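Local coordinates for acyl-CoA synthetase (AMP-forming)/AMP-acid ligase II-like protein (Dyadobacter fermentans, PDB 4GS5), which probably activates medium-chain fatty acids as acyl-CoA ligases of the ATP-dependent AMP-binding family do, at residues E32-G37 / A60-S65. Sequence-based numbering, arbitrary orientation.
Sequences EKWLGG and AQLAAS. With EDO (1,2-ethanediol), chain U.
The indole of W34, near the C-terminal end of helix 22-36, pushes the far edge of its six-membered ring against the first turns of helix 59-72. CZ3 of W34 meets CD1 of L62 at 3.6 Å, and CB of L62 lies equally near that ring atom. Beside it, CH2 of W34 comes to 3.9 Å from the backbone N of A63, whose CB follows at 4.3 Å; this small methyl lets the ring edge approach the helix backbone. F41 of strand 40-46 meets the indole with the ring planes at about 25°, and R59 makes a cation-pi contact with it. With CG anti to the backbone N (chi1 -179°), the long, flat side chain spans helices whose CA atoms at W34 and L62 stand 10.0 Å apart. L62 also packs on F41 and on M94 of helix 90-102. The extended chain of K33 carries NZ to a hydrogen bond with O1 of 1,2-ethanediol (2.9 Å), probably from the crystallisation liquor; NZ also bonds E40 O, and the diol V42 N. Three residues beyond W34, G37 closes the helix in a Schellman motif, its N hydrogen-bonded to W34 O (3.1 Å) and weakly to K33 O; at phi 110° a CB would jam against the preceding carbonyl O. The side chains of this buried join thus meet by van der Waals contact, while W34 O accepts bonds from R59 and G37 N, and NE1 makes a weak one to E101.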
ATOM      1  N   GLU A  32     -19.629  -1.002 -22.957  1.00 54.86           N
ATOM      2  CA  GLU A  32     -20.531  -0.322 -23.868  1.00 56.64           C
ATOM      3  C   GLU A  32     -20.528   1.168 -23.544  1.00 56.95           C
ATOM      4  O   GLU A  32     -20.435   2.001 -24.442  1.00 50.48           O
ATOM      5  CB  GLU A  32     -21.935  -0.911 -23.765  1.00 63.43           C
ATOM      6  CG  GLU A  32     -22.068  -2.268 -24.450  1.00 72.64           C
ATOM      7  CD  GLU A  32     -22.220  -2.161 -25.970  1.00 82.20           C
ATOM      8  OE1 GLU A  32     -23.351  -1.874 -26.435  1.00 88.27           O
ATOM      9  OE2 GLU A  32     -21.214  -2.366 -26.694  1.00 79.88           O
ATOM     10  N   LYS A  33     -20.594   1.507 -22.258  1.00 55.96           N
ATOM     11  CA  LYS A  33     -20.597   2.915 -21.866  1.00 54.95           C
ATOM     12  C   LYS A  33     -19.271   3.615 -22.205  1.00 51.53           C
ATOM     13  O   LYS A  33     -19.268   4.748 -22.705  1.00 51.80           O
ATOM     14  CB  LYS A  33     -20.946   3.092 -20.379  1.00 53.02           C
ATOM     15  CG  LYS A  33     -21.147   4.556 -20.000  1.00 54.52           C
ATOM     16  CD  LYS A  33     -21.456   4.774 -18.522  1.00 58.78           C
ATOM     17  CE  LYS A  33     -21.574   6.276 -18.240  1.00 62.15           C
ATOM     18  NZ  LYS A  33     -21.726   6.617 -16.797  1.00 60.89           N
ATOM     19  N   TRP A  34     -18.150   2.946 -21.941  1.00 45.95           N
ATOM     20  CA  TRP A  34     -16.853   3.517 -22.286  1.00 46.87           C
ATOM     21  C   TRP A  34     -16.781   3.862 -23.776  1.00 49.45           C
ATOM     22  O   TRP A  34     -16.470   4.998 -24.150  1.00 49.70           O
ATOM     23  CB  TRP A  34     -15.709   2.571 -21.915  1.00 44.69           C
ATOM     24  CG  TRP A  34     -14.361   3.149 -22.233  1.00 44.03           C
ATOM     25  CD1 TRP A  34     -13.641   2.974 -23.376  1.00 44.79           C
ATOM     26  CD2 TRP A  34     -13.583   4.007 -21.395  1.00 43.07           C
ATOM     27  NE1 TRP A  34     -12.461   3.670 -23.304  1.00 41.76           N
ATOM     28  CE2 TRP A  34     -12.401   4.312 -22.099  1.00 45.10           C
ATOM     29  CE3 TRP A  34     -13.771   4.547 -20.119  1.00 43.55           C
ATOM     30  CZ2 TRP A  34     -11.404   5.132 -21.562  1.00 43.62           C
ATOM     31  CZ3 TRP A  34     -12.783   5.361 -19.589  1.00 43.16           C
ATOM     32  CH2 TRP A  34     -11.612   5.641 -20.306  1.00 39.49           C
ATOM     33  N   LEU A  35     -17.070   2.872 -24.618  1.00 48.61           N
ATOM     34  CA  LEU A  35     -17.030   3.040 -26.070  1.00 52.20           C
ATOM     35  C   LEU A  35     -17.979   4.134 -26.561  1.00 54.73           C
ATOM     36  O   LEU A  35     -17.691   4.820 -27.545  1.00 57.96           O
ATOM     37  CB  LEU A  35     -17.334   1.710 -26.772  1.00 51.95           C
ATOM     38  CG  LEU A  35     -16.381   0.560 -26.411  1.00 55.63           C
ATOM     39  CD1 LEU A  35     -16.815  -0.740 -27.071  1.00 59.89           C
ATOM     40  CD2 LEU A  35     -14.938   0.900 -26.785  1.00 55.57           C
ATOM     41  N   GLY A  36     -19.106   4.297 -25.872  1.00 51.77           N
ATOM     42  CA  GLY A  36     -20.100   5.289 -26.241  1.00 53.70           C
ATOM     43  C   GLY A  36     -19.629   6.728 -26.103  1.00 56.27           C
ATOM     44  O   GLY A  36     -20.199   7.629 -26.715  1.00 57.66           O
ATOM     45  N   GLY A  37     -18.607   6.958 -25.280  1.00 53.12           N
ATOM     46  CA  GLY A  37     -17.997   8.276 -25.182  1.00 55.19           C
ATOM     47  C   GLY A  37     -18.226   9.031 -23.881  1.00 57.60           C
ATOM     48  O   GLY A  37     -17.780  10.176 -23.744  1.00 56.30           O
ATOM     49  N   ALA A  60     -11.127  11.098 -18.620  1.00 47.19           N
ATOM     50  CA  ALA A  60      -9.741  11.522 -18.759  1.00 46.52           C
ATOM     51  C   ALA A  60      -8.833  10.843 -17.728  1.00 42.44           C
ATOM     52  O   ALA A  60      -7.686  10.456 -18.038  1.00 35.61           O
ATOM     53  CB  ALA A  60      -9.643  13.049 -18.658  1.00 46.04           C
ATOM     54  N   GLN A  61      -9.354  10.710 -16.509  1.00 43.49           N
ATOM     55  CA  GLN A  61      -8.652  10.050 -15.403  1.00 42.74           C
ATOM     56  C   GLN A  61      -8.331   8.605 -15.740  1.00 37.58           C
ATOM     57  O   GLN A  61      -7.201   8.150 -15.590  1.00 40.17           O
ATOM     58  CB  GLN A  61      -9.542  10.037 -14.155  1.00 46.24           C
ATOM     59  CG  GLN A  61      -9.505  11.294 -13.340  1.00 47.39           C
ATOM     60  CD  GLN A  61     -10.279  11.161 -12.046  1.00 42.06           C
ATOM     61  OE1 GLN A  61     -11.496  11.283 -12.030  1.00 44.59           O
ATOM     62  NE2 GLN A  61      -9.571  10.912 -10.953  1.00 39.66           N
ATOM     63  N   LEU A  62      -9.365   7.873 -16.132  1.00 35.89           N
ATOM     64  CA  LEU A  62      -9.232   6.466 -16.471  1.00 37.56           C
ATOM     65  C   LEU A  62      -8.269   6.264 -17.639  1.00 38.45           C
ATOM     66  O   LEU A  62      -7.440   5.352 -17.617  1.00 31.42           O
ATOM     67  CB  LEU A  62     -10.611   5.874 -16.799  1.00 38.73           C
ATOM     68  CG  LEU A  62     -11.594   5.899 -15.616  1.00 39.27           C
ATOM     69  CD1 LEU A  62     -13.006   5.510 -16.029  1.00 36.09           C
ATOM     70  CD2 LEU A  62     -11.101   5.014 -14.474  1.00 37.82           C
ATOM     71  N   ALA A  63      -8.389   7.109 -18.661  1.00 38.62           N
ATOM     72  CA  ALA A  63      -7.541   6.997 -19.842  1.00 37.59           C
ATOM     73  C   ALA A  63      -6.066   7.257 -19.503  1.00 37.13           C
ATOM     74  O   ALA A  63      -5.175   6.592 -20.024  1.00 38.59           O
ATOM     75  CB  ALA A  63      -8.020   7.952 -20.950  1.00 38.63           C
ATOM     76  N   ALA A  64      -5.822   8.243 -18.650  1.00 35.06           N
ATOM     77  CA  ALA A  64      -4.471   8.585 -18.237  1.00 37.95           C
ATOM     78  C   ALA A  64      -3.855   7.424 -17.472  1.00 32.64           C
ATOM     79  O   ALA A  64      -2.708   7.058 -17.702  1.00 30.45           O
ATOM     80  CB  ALA A  64      -4.477   9.837 -17.379  1.00 40.15           C
ATOM     81  N   SER A  65      -4.644   6.828 -16.586  1.00 34.47           N
ATOM     82  CA  SER A  65      -4.199   5.718 -15.753  1.00 33.10           C
ATOM     83  C   SER A  65      -3.825   4.485 -16.585  1.00 31.75           C
ATOM     84  O   SER A  65      -2.752   3.904 -16.409  1.00 30.73           O
ATOM     85  CB  SER A  65      -5.285   5.389 -14.727  1.00 34.89           C
ATOM     86  OG  SER A  65      -4.896   4.337 -13.888  1.00 35.84           O
TER
HETATM   87  C1  EDO U 420     -20.475   3.783 -15.094  1.00 45.82           C
HETATM   88  O1  EDO U 420     -21.225   4.898 -14.576  1.00 46.41           O
HETATM   89  C2  EDO U 420     -21.225   2.491 -14.803  1.00 39.05           C
HETATM   90  O2  EDO U 420     -20.940   1.512 -15.793  1.00 25.56           O